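Side-chain contacts in NIF3-related protein (PDB 2GX8), which is of unknown function but belongs to the NIF3 family and binds zinc at a conserved two-metal site: residues C[71-76]-C[93-98]; C[79-84]-C[119-124]; C[46-51]-C[267-272]. One frame throughout, in Å; residues are numbered along the deposited sequence.

Contact 1: residues C[71-76]-C[93-98]. With ZN (zinc ion), chain L.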
loop_
_atom_site.group_PDB
_atom_site.type_symbol
_atom_site.label_atom_id
_atom_site.label_comp_id
_atom_site.label_asym_id
_atom_site.label_seq_id
_atom_site.Cartn_x
_atom_site.Cartn_y
_atom_site.Cartn_z
ATOM N N LEU C 71 -31.606 -15.575 7.307
ATOM C CA LEU C 71 -30.509 -15.572 6.357
ATOM C C LEU C 71 -30.157 -14.080 6.117
ATOM O O LEU C 71 -29.042 -13.628 6.417
ATOM C CB LEU C 71 -30.883 -16.328 5.074
ATOM C CG LEU C 71 -29.914 -16.217 3.883
ATOM C CD1 LEU C 71 -28.592 -16.836 4.224
ATOM C CD2 LEU C 71 -30.463 -16.854 2.619
ATOM N N ASP C 72 -31.130 -13.309 5.635
ATOM C CA ASP C 72 -30.984 -11.884 5.384
ATOM C C ASP C 72 -31.860 -11.126 6.364
ATOM O O ASP C 72 -33.015 -11.529 6.576
ATOM C CB ASP C 72 -31.484 -11.597 3.975
ATOM C CG ASP C 72 -30.728 -12.384 2.942
ATOM O OD1 ASP C 72 -29.488 -12.266 2.983
ATOM O OD2 ASP C 72 -31.341 -13.106 2.094
ATOM N N VAL C 73 -31.326 -10.060 6.979
ATOM C CA VAL C 73 -32.161 -9.259 7.849
ATOM C C VAL C 73 -32.765 -8.129 7.049
ATOM O O VAL C 73 -32.203 -7.052 6.966
ATOM C CB VAL C 73 -31.415 -8.678 9.062
ATOM C CG1 VAL C 73 -32.381 -7.903 9.939
ATOM C CG2 VAL C 73 -30.729 -9.776 9.856
ATOM N N THR C 74 -33.900 -8.388 6.422
ATOM C CA THR C 74 -34.613 -7.367 5.644
ATOM C C THR C 74 -35.614 -6.761 6.610
ATOM O O THR C 74 -35.749 -7.247 7.731
ATOM C CB THR C 74 -35.395 -8.014 4.512
ATOM O OG1 THR C 74 -36.354 -8.916 5.078
ATOM C CG2 THR C 74 -34.461 -8.817 3.630
ATOM N N GLU C 75 -36.327 -5.715 6.205
ATOM C CA GLU C 75 -37.292 -5.113 7.115
ATOM C C GLU C 75 -38.462 -6.064 7.452
ATOM O O GLU C 75 -38.905 -6.106 8.605
ATOM C CB GLU C 75 -37.787 -3.754 6.626
ATOM C CG GLU C 75 -38.365 -2.941 7.776
ATOM C CD GLU C 75 -38.662 -1.517 7.414
ATOM O OE1 GLU C 75 -38.429 -1.145 6.247
ATOM O OE2 GLU C 75 -39.124 -0.760 8.300
ATOM N N GLU C 76 -38.904 -6.854 6.462
ATOM C CA GLU C 76 -40.007 -7.795 6.646
ATOM C C GLU C 76 -39.623 -8.861 7.654
ATOM O O GLU C 76 -40.488 -9.378 8.358
ATOM C CB GLU C 76 -40.464 -8.438 5.330
ATOM C CG GLU C 76 -41.199 -7.529 4.334
ATOM C CD GLU C 76 -40.291 -6.536 3.582
ATOM O OE1 GLU C 76 -39.052 -6.730 3.543
ATOM O OE2 GLU C 76 -40.828 -5.553 3.008
ATOM N N HIS C 93 -26.104 -13.645 6.979
ATOM C CA HIS C 93 -25.431 -12.544 6.303
ATOM C C HIS C 93 -25.493 -11.354 7.237
ATOM O O HIS C 93 -26.570 -10.989 7.689
ATOM C CB HIS C 93 -26.095 -12.161 4.998
ATOM C CG HIS C 93 -26.102 -13.243 3.993
ATOM N ND1 HIS C 93 -27.155 -13.441 3.136
ATOM C CD2 HIS C 93 -25.193 -14.199 3.708
ATOM C CE1 HIS C 93 -26.875 -14.445 2.323
ATOM N NE2 HIS C 93 -25.699 -14.939 2.667
ATOM N N PRO C 94 -24.331 -10.759 7.535
ATOM C CA PRO C 94 -24.238 -9.611 8.427
ATOM C C PRO C 94 -25.135 -8.465 7.952
ATOM O O PRO C 94 -25.153 -8.182 6.789
ATOM C CB PRO C 94 -22.765 -9.179 8.294
ATOM C CG PRO C 94 -22.049 -10.341 7.774
ATOM C CD PRO C 94 -23.018 -11.179 7.014
ATOM N N LEU C 95 -25.874 -7.833 8.847
ATOM C CA LEU C 95 -26.656 -6.636 8.486
ATOM C C LEU C 95 -25.699 -5.451 8.238
ATOM O O LEU C 95 -25.889 -4.678 7.313
ATOM C CB LEU C 95 -27.685 -6.302 9.560
ATOM C CG LEU C 95 -28.462 -4.972 9.506
ATOM C CD1 LEU C 95 -29.399 -4.851 8.309
ATOM C CD2 LEU C 95 -29.252 -4.855 10.809
ATOM N N ILE C 96 -24.673 -5.310 9.063
ATOM C CA ILE C 96 -23.675 -4.302 8.776
ATOM C C ILE C 96 -22.516 -5.063 8.175
ATOM O O ILE C 96 -21.945 -5.904 8.850
ATOM C CB ILE C 96 -23.141 -3.617 10.039
ATOM C CG1 ILE C 96 -24.262 -2.874 10.760
ATOM C CG2 ILE C 96 -22.010 -2.646 9.686
ATOM C CD1 ILE C 96 -23.812 -2.222 12.041
ATOM N N PHE C 97 -22.185 -4.819 6.911
ATOM C CA PHE C 97 -21.015 -5.465 6.330
ATOM C C PHE C 97 -19.967 -4.370 6.134
ATOM O O PHE C 97 -18.901 -4.418 6.725
ATOM C CB PHE C 97 -21.303 -6.234 5.033
ATOM C CG PHE C 97 -20.164 -7.150 4.639
ATOM C CD1 PHE C 97 -20.000 -8.380 5.281
ATOM C CD2 PHE C 97 -19.218 -6.751 3.690
ATOM C CE1 PHE C 97 -18.938 -9.211 4.969
ATOM C CE2 PHE C 97 -18.133 -7.580 3.356
ATOM C CZ PHE C 97 -17.992 -8.808 3.998
ATOM N N ASN C 98 -20.274 -3.383 5.304
ATOM C CA ASN C 98 -19.430 -2.202 5.194
ATOM C C ASN C 98 -19.705 -1.407 6.488
ATOM O O ASN C 98 -20.862 -1.338 6.925
ATOM C CB ASN C 98 -19.817 -1.382 3.965
ATOM C CG ASN C 98 -19.596 -2.142 2.666
ATOM O OD1 ASN C 98 -18.525 -2.728 2.447
ATOM N ND2 ASN C 98 -20.609 -2.138 1.794
HETATM ZN ZN ZN L . -23.951 -15.957 1.673
HETATM O O HOH W 1 -28.352 -9.162 6.504
#
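Asp72 and His93 run parallel to each other, and one short, nearly straight hydrogen bond joins them: ND1 of His93 donates to OD1 of Asp72 over 2.6 Å. The carboxylate oxygen sits at the edge of the imidazole, almost in its plane, and is met on its syn side, with the two planes about 30° apart. With ND1 on the aspartate, NE2 on the other side of the ring binds zinc at 2.3 Å. Asp72 is thus a second-shell residue that fixes the rotation of a first-shell ligand; its other oxygen, OD2, is hydrogen-bonded to the hydroxyls of Thr391 and of Tyr339 of the second subunit. His357 and Glu360 bind the same zinc.

Leu71 covers one face of the ring. With CG anti to the backbone N (chi1 170°), it runs alongside the histidine, and its CD1 makes a CH-pi contact 3.8 Å from the ring centroid, displaced toward the CE1-NE2 side. An apolar methyl suits this place, since it presses on the ring without competing for the metal. The backbones are joined too: His93 N donates to Leu71 O (3.0 Å), and a water bridges Val73 N and His93 O.

Beyond the water the packing is looser and apolar, with Val73 CB 4.4 Å from Leu95 CD1. Both segments leave the ends of parallel strands, 66-70 and 88-91. The first leads into helix 75-84, capped weakly at Val77 N by Thr74 OG1, while Leu95 in the second packs against helix 108-118 and strand 122-125.

Contact 2: residues C[79-84]-C[119-124]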
loop_
_atom_site.group_PDB
_atom_site.type_symbol
_atom_site.label_atom_id
_atom_site.label_comp_id
_atom_site.label_asym_id
_atom_site.label_seq_id
_atom_site.Cartn_x
_atom_site.Cartn_y
_atom_site.Cartn_z
ATOM N N ASP C 79 -40.061 -7.211 11.014
ATOM C CA ASP C 79 -41.494 -7.179 11.341
ATOM C C ASP C 79 -41.901 -8.530 11.926
ATOM O O ASP C 79 -42.748 -8.591 12.816
ATOM C CB ASP C 79 -42.403 -6.932 10.119
ATOM C CG ASP C 79 -42.307 -5.526 9.549
ATOM O OD1 ASP C 79 -41.855 -4.581 10.242
ATOM O OD2 ASP C 79 -42.726 -5.370 8.381
ATOM N N GLU C 80 -41.302 -9.605 11.407
ATOM C CA GLU C 80 -41.621 -10.969 11.843
ATOM C C GLU C 80 -41.164 -11.222 13.275
ATOM O O GLU C 80 -41.844 -11.889 14.055
ATOM C CB GLU C 80 -40.973 -11.984 10.914
ATOM C CG GLU C 80 -41.430 -13.414 11.152
ATOM C CD GLU C 80 -40.690 -14.416 10.293
ATOM O OE1 GLU C 80 -41.295 -15.459 9.948
ATOM O OE2 GLU C 80 -39.515 -14.148 9.946
ATOM N N ALA C 81 -40.002 -10.666 13.604
ATOM C CA ALA C 81 -39.425 -10.797 14.920
ATOM C C ALA C 81 -40.294 -10.061 15.949
ATOM O O ALA C 81 -40.394 -10.480 17.105
ATOM C CB ALA C 81 -38.017 -10.260 14.917
ATOM N N ILE C 82 -40.927 -8.975 15.513
ATOM C CA ILE C 82 -41.820 -8.193 16.364
ATOM C C ILE C 82 -43.162 -8.923 16.576
ATOM O O ILE C 82 -43.757 -8.853 17.678
ATOM C CB ILE C 82 -41.990 -6.765 15.790
ATOM C CG1 ILE C 82 -40.627 -6.105 15.691
ATOM C CG2 ILE C 82 -42.874 -5.896 16.653
ATOM C CD1 ILE C 82 -40.653 -4.780 15.019
ATOM N N GLN C 83 -43.634 -9.649 15.558
ATOM C CA GLN C 83 -44.912 -10.373 15.710
ATOM C C GLN C 83 -44.763 -11.643 16.553
ATOM O O GLN C 83 -45.761 -12.234 16.993
ATOM C CB GLN C 83 -45.547 -10.701 14.352
ATOM C CG GLN C 83 -46.054 -9.488 13.569
ATOM C CD GLN C 83 -47.272 -8.770 14.213
ATOM O OE1 GLN C 83 -47.427 -7.550 14.080
ATOM N NE2 GLN C 83 -48.133 -9.529 14.906
ATOM N N LEU C 84 -43.512 -12.047 16.770
ATOM C CA LEU C 84 -43.185 -13.256 17.524
ATOM C C LEU C 84 -42.741 -12.980 18.958
ATOM O O LEU C 84 -42.878 -13.850 19.828
ATOM C CB LEU C 84 -42.081 -14.035 16.804
ATOM C CG LEU C 84 -42.409 -14.728 15.485
ATOM C CD1 LEU C 84 -41.133 -15.166 14.841
ATOM C CD2 LEU C 84 -43.360 -15.917 15.718
ATOM N N ASN C 119 -37.041 -0.973 18.592
ATOM C CA ASN C 119 -37.735 -2.117 19.151
ATOM C C ASN C 119 -36.874 -3.015 20.008
ATOM O O ASN C 119 -37.258 -4.153 20.262
ATOM C CB ASN C 119 -38.398 -2.902 18.021
ATOM C CG ASN C 119 -39.580 -2.163 17.435
ATOM O OD1 ASN C 119 -40.651 -2.080 18.064
ATOM N ND2 ASN C 119 -39.408 -1.624 16.228
ATOM N N ASP C 120 -35.720 -2.504 20.449
ATOM C CA ASP C 120 -34.792 -3.264 21.307
ATOM C C ASP C 120 -34.488 -4.665 20.749
ATOM O O ASP C 120 -34.492 -5.644 21.505
ATOM C CB ASP C 120 -35.321 -3.376 22.752
ATOM C CG ASP C 120 -35.451 -2.034 23.446
ATOM O OD1 ASP C 120 -34.896 -1.063 22.916
ATOM O OD2 ASP C 120 -36.086 -1.944 24.548
ATOM N N ILE C 121 -34.245 -4.758 19.436
ATOM C CA ILE C 121 -33.941 -6.043 18.814
ATOM C C ILE C 121 -32.453 -6.187 18.562
ATOM O O ILE C 121 -31.871 -5.349 17.889
ATOM C CB ILE C 121 -34.673 -6.239 17.492
ATOM C CG1 ILE C 121 -36.179 -6.292 17.746
ATOM C CG2 ILE C 121 -34.197 -7.545 16.790
ATOM C CD1 ILE C 121 -36.961 -6.473 16.461
ATOM N N ALA C 122 -31.854 -7.248 19.114
ATOM C CA ALA C 122 -30.444 -7.507 18.964
ATOM C C ALA C 122 -30.229 -8.248 17.650
ATOM O O ALA C 122 -31.026 -9.100 17.276
ATOM C CB ALA C 122 -29.937 -8.314 20.126
ATOM N N ILE C 123 -29.166 -7.883 16.940
ATOM C CA ILE C 123 -28.838 -8.488 15.660
ATOM C C ILE C 123 -27.445 -9.099 15.810
ATOM O O ILE C 123 -26.467 -8.409 16.101
ATOM C CB ILE C 123 -28.860 -7.451 14.530
ATOM C CG1 ILE C 123 -30.244 -6.802 14.399
ATOM C CG2 ILE C 123 -28.424 -8.081 13.171
ATOM C CD1 ILE C 123 -31.339 -7.789 14.064
ATOM N N TYR C 124 -27.369 -10.411 15.611
ATOM C CA TYR C 124 -26.120 -11.124 15.745
ATOM C C TYR C 124 -25.747 -11.759 14.408
ATOM O O TYR C 124 -26.583 -12.423 13.777
ATOM C CB TYR C 124 -26.270 -12.174 16.864
ATOM C CG TYR C 124 -25.071 -13.073 17.073
ATOM C CD1 TYR C 124 -24.925 -14.247 16.318
ATOM C CD2 TYR C 124 -24.109 -12.780 18.025
ATOM C CE1 TYR C 124 -23.861 -15.088 16.490
ATOM C CE2 TYR C 124 -23.015 -13.637 18.208
ATOM C CZ TYR C 124 -22.915 -14.786 17.432
ATOM O OH TYR C 124 -21.866 -15.653 17.567
#
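Ile82 and Ala81 of helix 75-84 pack against Ile121 and Asn119, which lead into strand 122-125. The helix belongs to a beta-alpha-beta crossover between the parallel strands 66-70 and 88-91, and strand 122-125 extends that sheet beyond 88-91.

The apolar contacts centre on the delta methyl of Ile121. Its CD1 lies 3.8 Å from Ile82 CG1 and 4.2 Å from Ala81 CB, and the two isoleucines cross at about a right angle. Extended side chains carry this reach: in Ile121, CG1 is anti to the carbonyl carbon and CD1 continues outward in a trans chain (chi2 180°). The small alanine lets the helix come close to the sheet, where Ala81 also touches Leu68 and Ile89, while the longer Ile82, itself exposed, reaches across to Ile121 and Asn119.

Polar interactions do not cross between the segments; they shape the turn instead. Helix 108-118 ends in a Schellman motif whose C-prime residue is Asp120, with positive phi, and this reversal sends the chain into the strand.

Asn119 ND2 donates back to Lys115 O, in the last turn of that helix; the Ile82 side chain crosses Asn119 near a right angle and lays its methyl against the amide, Ile82 CD1 being 3.6 Å from Asn119 ND2.

Contact 3: residues C[46-51]-C[267-272]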
loop_
_atom_site.group_PDB
_atom_site.type_symbol
_atom_site.label_atom_id
_atom_site.label_comp_id
_atom_site.label_asym_id
_atom_site.label_seq_id
_atom_site.Cartn_x
_atom_site.Cartn_y
_atom_site.Cartn_z
ATOM N N LEU C 46 -13.515 -20.007 13.441
ATOM C CA LEU C 46 -13.819 -20.655 12.163
ATOM C C LEU C 46 -14.066 -19.634 11.044
ATOM O O LEU C 46 -13.853 -19.938 9.854
ATOM C CB LEU C 46 -15.034 -21.583 12.287
ATOM C CG LEU C 46 -14.885 -22.779 13.217
ATOM C CD1 LEU C 46 -16.079 -23.672 13.090
ATOM C CD2 LEU C 46 -13.646 -23.530 12.860
ATOM N N ALA C 47 -14.533 -18.444 11.438
ATOM C CA ALA C 47 -14.775 -17.319 10.525
ATOM C C ALA C 47 -13.506 -16.954 9.738
ATOM O O ALA C 47 -12.385 -17.064 10.244
ATOM C CB ALA C 47 -15.302 -16.100 11.293
ATOM N N MET C 48 -13.686 -16.519 8.499
ATOM C CA MET C 48 -12.549 -16.210 7.644
ATOM C C MET C 48 -12.020 -14.793 7.789
ATOM O O MET C 48 -12.712 -13.898 8.288
ATOM C CB MET C 48 -12.906 -16.472 6.190
ATOM C CG MET C 48 -13.339 -17.887 5.923
ATOM S SD MET C 48 -13.570 -18.066 4.170
ATOM C CE MET C 48 -11.876 -17.845 3.576
ATOM N N GLU C 49 -10.772 -14.626 7.347
ATOM C CA GLU C 49 -10.052 -13.349 7.340
ATOM C C GLU C 49 -10.944 -12.191 6.846
ATOM O O GLU C 49 -11.525 -12.254 5.754
ATOM C CB GLU C 49 -8.765 -13.498 6.487
ATOM C CG GLU C 49 -8.032 -12.196 6.124
ATOM C CD GLU C 49 -7.480 -11.451 7.328
ATOM O OE1 GLU C 49 -6.969 -12.111 8.263
ATOM O OE2 GLU C 49 -7.541 -10.201 7.321
ATOM N N GLY C 50 -11.094 -11.165 7.682
ATOM C CA GLY C 50 -11.898 -10.003 7.310
ATOM C C GLY C 50 -13.419 -10.138 7.345
ATOM O O GLY C 50 -14.131 -9.214 6.910
ATOM N N ASP C 51 -13.922 -11.271 7.855
ATOM C CA ASP C 51 -15.375 -11.494 7.982
ATOM C C ASP C 51 -15.882 -10.618 9.139
ATOM O O ASP C 51 -15.112 -10.257 10.053
ATOM C CB ASP C 51 -15.722 -12.995 8.181
ATOM C CG ASP C 51 -17.214 -13.337 7.889
ATOM O OD1 ASP C 51 -17.708 -14.349 8.433
ATOM O OD2 ASP C 51 -17.894 -12.612 7.129
ATOM N N LEU C 267 -11.290 -28.214 8.242
ATOM C CA LEU C 267 -12.577 -27.555 8.069
ATOM C C LEU C 267 -12.401 -26.533 6.935
ATOM O O LEU C 267 -11.284 -26.060 6.677
ATOM C CB LEU C 267 -13.040 -26.874 9.367
ATOM C CG LEU C 267 -13.437 -27.761 10.570
ATOM C CD1 LEU C 267 -13.436 -26.987 11.858
ATOM C CD2 LEU C 267 -14.777 -28.455 10.374
ATOM N N GLY C 268 -13.497 -26.222 6.245
ATOM C CA GLY C 268 -13.449 -25.294 5.137
ATOM C C GLY C 268 -14.763 -25.016 4.447
ATOM O O GLY C 268 -15.829 -25.310 4.951
ATOM N N LEU C 269 -14.678 -24.446 3.264
ATOM C CA LEU C 269 -15.864 -24.070 2.534
ATOM C C LEU C 269 -16.323 -25.154 1.586
ATOM O O LEU C 269 -15.506 -25.742 0.908
ATOM C CB LEU C 269 -15.583 -22.805 1.732
ATOM C CG LEU C 269 -15.349 -21.547 2.553
ATOM C CD1 LEU C 269 -14.874 -20.468 1.615
ATOM C CD2 LEU C 269 -16.634 -21.151 3.300
ATOM N N GLY C 270 -17.629 -25.393 1.538
ATOM C CA GLY C 270 -18.229 -26.379 0.633
ATOM C C GLY C 270 -17.904 -27.829 0.883
ATOM O O GLY C 270 -16.930 -28.139 1.579
ATOM N N LYS C 271 -18.721 -28.716 0.293
ATOM C CA LYS C 271 -18.561 -30.187 0.379
ATOM C C LYS C 271 -18.430 -30.828 -1.005
ATOM O O LYS C 271 -18.940 -30.317 -1.988
ATOM C CB LYS C 271 -19.754 -30.841 1.107
ATOM C CG LYS C 271 -19.872 -30.458 2.589
ATOM C CD LYS C 271 -18.740 -31.064 3.383
ATOM C CE LYS C 271 -18.703 -30.531 4.809
ATOM N NZ LYS C 271 -17.728 -31.269 5.679
ATOM N N ILE C 272 -17.705 -31.932 -1.098
ATOM C CA ILE C 272 -17.632 -32.646 -2.351
ATOM C C ILE C 272 -17.920 -34.088 -2.007
ATOM O O ILE C 272 -17.344 -34.608 -1.061
ATOM C CB ILE C 272 -16.308 -32.405 -3.155
ATOM C CG1 ILE C 272 -16.428 -33.017 -4.571
ATOM C CG2 ILE C 272 -15.058 -32.870 -2.398
ATOM C CD1 ILE C 272 -15.269 -32.699 -5.497
#
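Met48 and Leu269 both hold CG anti to their carbonyl carbon, and from there the two side chains reach toward each other, tip to tip. The thioether is bent at chi3 (66°), which turns the terminal methyl aside and leaves the sulfur as the foremost atom: Met48 SD lies 3.7 Å from Leu269 CD1, whereas Met48 CE stays 4.4 Å from that carbon. Leu46 and Leu267 take the same first torsion but cross obliquely, one methyl of each meeting the other, with Leu46 CD2 3.6 Å from Leu267 CD1.

The contact therefore consists of two separate apolar touches. They join the loop that precedes strand 54-56 to the corner between strands 262-268 and 270-280, both of which pair with strand 150-168. At that corner Leu269 is flanked by glycines. Gly270 has positive phi, a conformation easily reached without a beta carbon, so the chain can turn a corner there, and the end of the Leu269 side chain reaches the loop.

The loop has a tight shape of its own. A type II turn runs from Met48 to Asp51, closed by Asp51 N donating to Met48 O at 2.9 Å, and Gly50 takes the positive phi of the third turn position. Asp51 then hydrogen-bonds through OD1 to Thr128 OG1 and through OD2 to His127 ND1, tying the loop to the start of helix 128-132. Leu269 packs on Asp131 of that helix, a zinc ligand, and its side chain comes within about 7 Å of a zinc ion.

With no hydrogen bond between the segments, the join rests on dispersion and on the burial of apolar surface. A flexible thioether and branched leucines suit such a seam, since they can fit one another's shape without demanding a fixed bonding direction.

How the contacts relate
Contacts 1 and 2 are neighbours around the same mixed sheet: both use helix 75-84, and their centres are about 13 Å apart. Ile123 joins them, its CG2 lying 4.1 Å from Leu95 CD2 and its CD1 4.3 Å from Val73 CG1. Contact 1 is the one that supplies a zinc ligand, whereas contact 2 packs the same helix farther from the metals. Contact 3 approaches the two-metal site from another part of the fold, its centre about 19 Å from that of contact 1; Phe97 CE1 and Asp51 OD2, 4.2 Å apart, bring them into touch. Contacts 2 and 3 stay apart, with nearest atoms about 9 Å from each other.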